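Local coordinates for alpha-amylase (Eisenia fetida, PDB 6M4K), which probably cleaves internal alpha-1,4-glucosidic linkages of starch-like polysaccharides as a calcium-dependent, cold-active family 13 glycoside hydrolase, at residues A[137-151]-A[159-173]. Sequence-based numbering, arbitrary orientation. Where two conformers were deposited one is given.
Sequences DFHGSDDCSTSDGEI and EVRNCRLSGLRDLDG. With CA (calcium ion), chain B.
Asp137 and Phe138 meet Asp172 and Leu171 where an irregular loop, 137-151, pairs with the end of helix 157-162 and the extended chain after it, at the calcium site in domain B, the long excursion between the third strand of the TIM barrel (97-102) and helix 176-192. Phe138 and Leu171 form a single beta bridge, and a straight backbone bond (173° at the hydrogen) runs from Asp172 N to Asp137 O. Over one face of the Phe138 ring, offset toward its rim, lies Leu171 CD2, a CH-pi contact 3.8 Å from the centroid. His139 is gripped next: its ND1 donates to Asp170 OD2 at 2.7 Å, in the ring plane and on the anti lone pair, while both Asp170 oxygens bind calcium. With CG anti to the carbonyl carbon (chi1 -66°), the imidazole slots between Asn162 CB over one face and Asp172 CA, 3.9 Å from the centroid, over the other. This histidine is thus second-shell, its bond helping to hold the chelating carboxylate; an alanine here would probably leave Asp170 OD2 without its donor and open a gap between Asn162 and Asp172. Arg161 O, Asn105, His204 and three waters complete the calcium shell. His139 O accepts from two waters, which in turn accept from Arg164 NE and NH2 at the guanidinium edge. Further along, the Cys144 SG–Cys163 SG disulfide (2.0 Å) ties the segment to the first residue beyond helix 157-162. Thr146 lays CG2 against Glu159 CD, 3.5 Å away, while Glu159 OE2 accepts from Asp153 N; Thr146 OG1 donates to Glu150 O. A second single bridge pairs Glu150 with Arg164, Arg164 N bonding to Gly149 O and Ile151 N to Arg164 O. Ile151 packs against the helix's last turn, chi2 166° carrying CD1 to 3.4 Å from Val160 O.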
loop_
_atom_site.group_PDB
_atom_site.type_symbol
_atom_site.label_atom_id
_atom_site.label_comp_id
_atom_site.label_asym_id
_atom_site.label_seq_id
_atom_site.Cartn_x
_atom_site.Cartn_y
_atom_site.Cartn_z
ATOM N N ASP A 137 -3.613 -27.734 -14.897
ATOM C CA ASP A 137 -3.488 -26.289 -14.820
ATOM C C ASP A 137 -2.484 -25.831 -13.779
ATOM O O ASP A 137 -2.310 -24.619 -13.606
ATOM C CB ASP A 137 -4.865 -25.685 -14.549
ATOM C CG ASP A 137 -5.857 -26.060 -15.621
ATOM O OD1 ASP A 137 -5.504 -25.894 -16.813
ATOM O OD2 ASP A 137 -6.957 -26.538 -15.289
ATOM N N PHE A 138 -1.797 -26.754 -13.116
ATOM C CA PHE A 138 -0.873 -26.437 -12.040
ATOM C C PHE A 138 0.513 -26.966 -12.354
ATOM O O PHE A 138 0.678 -27.948 -13.091
ATOM C CB PHE A 138 -1.331 -27.056 -10.711
ATOM C CG PHE A 138 -2.593 -26.459 -10.181
ATOM C CD1 PHE A 138 -3.831 -26.915 -10.613
ATOM C CD2 PHE A 138 -2.540 -25.406 -9.277
ATOM C CE1 PHE A 138 -4.996 -26.340 -10.141
ATOM C CE2 PHE A 138 -3.686 -24.827 -8.794
ATOM C CZ PHE A 138 -4.923 -25.283 -9.224
ATOM N N HIS A 139 1.510 -26.297 -11.787
ATOM C CA HIS A 139 2.818 -26.904 -11.646
ATOM C C HIS A 139 2.735 -28.073 -10.666
ATOM O O HIS A 139 1.909 -28.089 -9.751
ATOM C CB HIS A 139 3.807 -25.856 -11.145
ATOM C CG HIS A 139 4.061 -24.754 -12.128
ATOM N ND1 HIS A 139 4.066 -23.422 -11.769
ATOM C CD2 HIS A 139 4.326 -24.786 -13.455
ATOM C CE1 HIS A 139 4.322 -22.680 -12.832
ATOM N NE2 HIS A 139 4.492 -23.484 -13.867
ATOM N N GLY A 140 3.592 -29.055 -10.864
ATOM C CA GLY A 140 3.609 -30.247 -10.032
ATOM C C GLY A 140 4.986 -30.858 -10.028
ATOM O O GLY A 140 5.988 -30.163 -10.227
ATOM N N SER A 141 5.038 -32.174 -9.808
ATOM C CA SER A 141 6.325 -32.859 -9.714
ATOM C C SER A 141 7.144 -32.756 -10.995
ATOM O O SER A 141 8.373 -32.869 -10.936
ATOM C CB SER A 141 6.121 -34.320 -9.307
ATOM O OG SER A 141 5.201 -34.968 -10.169
ATOM N N ASP A 142 6.505 -32.531 -12.146
ATOM C CA ASP A 142 7.250 -32.308 -13.383
ATOM C C ASP A 142 8.018 -30.993 -13.372
ATOM O O ASP A 142 8.980 -30.841 -14.136
ATOM C CB ASP A 142 6.299 -32.268 -14.581
ATOM C CG ASP A 142 5.876 -33.647 -15.048
ATOM O OD1 ASP A 142 6.520 -34.641 -14.654
ATOM O OD2 ASP A 142 4.903 -33.730 -15.826
ATOM N N ASP A 143 7.606 -30.035 -12.544
ATOM C CA ASP A 143 8.122 -28.678 -12.604
ATOM C C ASP A 143 8.896 -28.271 -11.369
ATOM O O ASP A 143 9.622 -27.271 -11.421
ATOM C CB ASP A 143 6.965 -27.688 -12.789
ATOM C CG ASP A 143 5.991 -28.139 -13.843
ATOM O OD1 ASP A 143 6.319 -28.008 -15.038
ATOM O OD2 ASP A 143 4.910 -28.639 -13.475
ATOM N N CYS A 144 8.764 -29.005 -10.274
ATOM C CA CYS A 144 9.376 -28.652 -9.004
ATOM C C CYS A 144 9.969 -29.917 -8.408
ATOM O O CYS A 144 9.275 -30.932 -8.293
ATOM C CB CYS A 144 8.315 -28.073 -8.060
ATOM S SG CYS A 144 8.922 -27.736 -6.403
ATOM N N SER A 145 11.245 -29.860 -8.033
ATOM C CA SER A 145 11.960 -31.038 -7.561
ATOM C C SER A 145 12.253 -31.015 -6.066
ATOM O O SER A 145 12.998 -31.876 -5.583
ATOM C CB SER A 145 13.252 -31.238 -8.358
ATOM O OG SER A 145 14.130 -30.139 -8.193
ATOM N N THR A 146 11.699 -30.066 -5.316
ATOM C CA THR A 146 11.936 -30.063 -3.879
ATOM C C THR A 146 11.172 -31.201 -3.210
ATOM O O THR A 146 10.137 -31.658 -3.700
ATOM C CB THR A 146 11.543 -28.725 -3.257
ATOM O OG1 THR A 146 10.152 -28.477 -3.484
ATOM C CG2 THR A 146 12.362 -27.597 -3.864
ATOM N N SER A 147 11.695 -31.654 -2.069
ATOM C CA SER A 147 11.162 -32.858 -1.440
ATOM C C SER A 147 9.727 -32.670 -0.968
ATOM O O SER A 147 8.932 -33.615 -1.014
ATOM C CB SER A 147 12.059 -33.294 -0.280
ATOM O OG SER A 147 11.955 -32.395 0.810
ATOM N N ASP A 148 9.374 -31.471 -0.511
ATOM C CA ASP A 148 8.015 -31.192 -0.073
ATOM C C ASP A 148 7.203 -30.409 -1.097
ATOM O O ASP A 148 6.050 -30.068 -0.818
ATOM C CB ASP A 148 8.021 -30.452 1.267
ATOM C CG ASP A 148 8.816 -29.162 1.223
ATOM O OD1 ASP A 148 9.291 -28.774 0.132
ATOM O OD2 ASP A 148 8.955 -28.529 2.292
ATOM N N GLY A 149 7.770 -30.111 -2.265
ATOM C CA GLY A 149 7.080 -29.321 -3.264
ATOM C C GLY A 149 7.038 -27.834 -2.986
ATOM O O GLY A 149 6.404 -27.095 -3.752
ATOM N N GLU A 150 7.688 -27.370 -1.926
ATOM C CA GLU A 150 7.647 -25.962 -1.568
ATOM C C GLU A 150 8.955 -25.270 -1.931
ATOM O O GLU A 150 9.934 -25.895 -2.343
ATOM C CB GLU A 150 7.312 -25.800 -0.083
ATOM C CG GLU A 150 5.987 -26.475 0.274
ATOM C CD GLU A 150 5.499 -26.170 1.676
ATOM O OE1 GLU A 150 6.095 -25.306 2.354
ATOM O OE2 GLU A 150 4.507 -26.803 2.099
ATOM N N ILE A 151 8.945 -23.951 -1.801
ATOM C CA ILE A 151 10.095 -23.126 -2.136
ATOM C C ILE A 151 11.021 -23.089 -0.934
ATOM O O ILE A 151 10.571 -22.880 0.199
ATOM C CB ILE A 151 9.649 -21.705 -2.515
ATOM C CG1 ILE A 151 8.643 -21.737 -3.667
ATOM C CG2 ILE A 151 10.857 -20.845 -2.855
ATOM C CD1 ILE A 151 7.910 -20.418 -3.857
ATOM N N GLU A 159 12.809 -22.476 -8.942
ATOM C CA GLU A 159 12.157 -22.939 -7.723
ATOM C C GLU A 159 11.200 -21.883 -7.178
ATOM O O GLU A 159 10.058 -22.190 -6.819
ATOM C CB GLU A 159 13.222 -23.314 -6.694
ATOM C CG GLU A 159 12.697 -23.879 -5.400
ATOM C CD GLU A 159 13.804 -24.485 -4.555
ATOM O OE1 GLU A 159 14.766 -25.034 -5.138
ATOM O OE2 GLU A 159 13.714 -24.407 -3.316
ATOM N N VAL A 160 11.647 -20.625 -7.125
ATOM C CA VAL A 160 10.800 -19.545 -6.626
ATOM C C VAL A 160 9.521 -19.416 -7.445
ATOM O O VAL A 160 8.455 -19.096 -6.898
ATOM C CB VAL A 160 11.610 -18.232 -6.593
ATOM C CG1 VAL A 160 10.718 -17.053 -6.210
ATOM C CG2 VAL A 160 12.766 -18.350 -5.617
ATOM N N ARG A 161 9.585 -19.686 -8.745
ATOM C CA ARG A 161 8.436 -19.464 -9.607
ATOM C C ARG A 161 7.595 -20.709 -9.850
ATOM O O ARG A 161 6.392 -20.573 -10.077
ATOM C CB ARG A 161 8.870 -18.833 -10.938
ATOM C CG ARG A 161 9.276 -17.369 -10.774
ATOM C CD ARG A 161 9.970 -16.781 -11.998
ATOM N NE ARG A 161 10.147 -15.336 -11.869
ATOM C CZ ARG A 161 11.169 -14.652 -12.372
ATOM N NH1 ARG A 161 12.131 -15.282 -13.029
ATOM N NH2 ARG A 161 11.239 -13.339 -12.200
ATOM N N ASN A 162 8.182 -21.905 -9.809
ATOM C CA ASN A 162 7.446 -23.118 -10.148
ATOM C C ASN A 162 7.111 -24.009 -8.962
ATOM O O ASN A 162 6.298 -24.928 -9.121
ATOM C CB ASN A 162 8.196 -23.914 -11.229
ATOM C CG ASN A 162 8.223 -23.196 -12.558
ATOM O OD1 ASN A 162 7.534 -22.200 -12.753
ATOM N ND2 ASN A 162 9.016 -23.713 -13.497
ATOM N N CYS A 163 7.708 -23.787 -7.800
ATOM C CA CYS A 163 7.348 -24.519 -6.596
ATOM C C CYS A 163 6.276 -23.755 -5.821
ATOM O O CYS A 163 5.876 -22.648 -6.193
ATOM C CB CYS A 163 8.581 -24.812 -5.741
ATOM S SG CYS A 163 9.802 -25.892 -6.549
ATOM N N ARG A 164 5.787 -24.351 -4.738
ATOM C CA ARG A 164 4.651 -23.796 -4.013
ATOM C C ARG A 164 5.113 -22.867 -2.900
ATOM O O ARG A 164 5.934 -23.246 -2.059
ATOM C CB ARG A 164 3.818 -24.917 -3.401
ATOM C CG ARG A 164 3.206 -25.840 -4.418
ATOM C CD ARG A 164 2.730 -27.104 -3.728
ATOM N NE ARG A 164 2.089 -28.018 -4.665
ATOM C CZ ARG A 164 1.736 -29.257 -4.339
ATOM N NH1 ARG A 164 1.972 -29.698 -3.115
ATOM N NH2 ARG A 164 1.155 -30.037 -5.234
ATOM N N LEU A 165 4.565 -21.661 -2.888
ATOM C CA LEU A 165 4.810 -20.747 -1.781
ATOM C C LEU A 165 4.040 -21.248 -0.569
ATOM O O LEU A 165 2.809 -21.183 -0.542
ATOM C CB LEU A 165 4.337 -19.356 -2.169
ATOM C CG LEU A 165 4.396 -18.326 -1.041
ATOM C CD1 LEU A 165 5.828 -18.146 -0.538
ATOM C CD2 LEU A 165 3.814 -17.009 -1.518
ATOM N N SER A 166 4.764 -21.778 0.416
ATOM C CA SER A 166 4.165 -22.278 1.654
ATOM C C SER A 166 3.022 -23.255 1.388
ATOM O O SER A 166 2.022 -23.274 2.104
ATOM C CB SER A 166 3.712 -21.135 2.561
ATOM O OG SER A 166 4.813 -20.329 2.936
ATOM N N GLY A 167 3.160 -24.052 0.329
ATOM C CA GLY A 167 2.178 -25.064 -0.010
ATOM C C GLY A 167 1.014 -24.604 -0.866
ATOM O O GLY A 167 0.175 -25.436 -1.237
ATOM N N LEU A 168 0.923 -23.316 -1.189
ATOM C CA LEU A 168 -0.145 -22.844 -2.058
ATOM C C LEU A 168 0.006 -23.476 -3.435
ATOM O O LEU A 168 1.059 -23.368 -4.066
ATOM C CB LEU A 168 -0.065 -21.322 -2.164
ATOM C CG LEU A 168 -0.292 -20.584 -0.847
ATOM C CD1 LEU A 168 0.225 -19.149 -0.987
ATOM C CD2 LEU A 168 -1.755 -20.596 -0.458
ATOM N N ARG A 169 -1.044 -24.152 -3.895
ATOM C CA ARG A 169 -0.966 -24.874 -5.160
ATOM C C ARG A 169 -0.719 -23.893 -6.302
ATOM O O ARG A 169 -1.468 -22.931 -6.495
ATOM C CB ARG A 169 -2.236 -25.700 -5.381
ATOM C CG ARG A 169 -2.587 -26.698 -4.242
ATOM C CD ARG A 169 -1.383 -27.375 -3.612
ATOM N NE ARG A 169 -1.722 -28.612 -2.896
ATOM C CZ ARG A 169 -1.184 -28.983 -1.741
ATOM N NH1 ARG A 169 -0.301 -28.215 -1.114
ATOM N NH2 ARG A 169 -1.535 -30.144 -1.198
ATOM N N ASP A 170 0.337 -24.144 -7.060
ATOM C CA ASP A 170 0.940 -23.127 -7.911
ATOM C C ASP A 170 0.422 -23.261 -9.337
ATOM O O ASP A 170 0.649 -24.286 -9.987
ATOM C CB ASP A 170 2.456 -23.275 -7.877
ATOM C CG ASP A 170 3.157 -22.038 -8.373
ATOM O OD1 ASP A 170 3.072 -20.999 -7.675
ATOM O OD2 ASP A 170 3.797 -22.074 -9.447
ATOM N N LEU A 171 -0.253 -22.227 -9.832
ATOM C CA LEU A 171 -0.834 -22.294 -11.169
ATOM C C LEU A 171 0.241 -22.263 -12.250
ATOM O O LEU A 171 1.288 -21.630 -12.106
ATOM C CB LEU A 171 -1.827 -21.152 -11.383
ATOM C CG LEU A 171 -3.173 -21.367 -10.688
ATOM C CD1 LEU A 171 -3.948 -20.047 -10.591
ATOM C CD2 LEU A 171 -3.988 -22.449 -11.401
ATOM N N ASP A 172 -0.034 -22.955 -13.356
ATOM C CA ASP A 172 0.866 -22.942 -14.509
ATOM C C ASP A 172 0.528 -21.729 -15.369
ATOM O O ASP A 172 -0.287 -21.790 -16.289
ATOM C CB ASP A 172 0.771 -24.247 -15.293
ATOM C CG ASP A 172 1.701 -24.271 -16.485
ATOM O OD1 ASP A 172 2.535 -23.350 -16.601
ATOM O OD2 ASP A 172 1.611 -25.222 -17.293
ATOM N N GLY A 173 1.181 -20.605 -15.067
ATOM C CA GLY A 173 0.946 -19.381 -15.804
ATOM C C GLY A 173 1.419 -19.400 -17.242
ATOM O O GLY A 173 1.135 -18.446 -17.975
HETATM CA CA CA B . 4.310 -19.602 -9.342
HETATM O O HOH W 1 1.850 -26.660 -7.256
HETATM O O HOH W 2 0.930 -29.923 -8.005
HETATM O O HOH W 3 10.339 -26.161 -13.742
HETATM O O HOH W 4 3.484 -28.620 -0.878
HETATM O O HOH W 5 7.629 -22.055 0.674
HETATM O O HOH W 6 5.720 -20.018 -7.235
HETATM O O HOH W 7 2.103 -19.659 -10.501
HETATM O O HOH W 8 4.711 -19.545 -11.825
#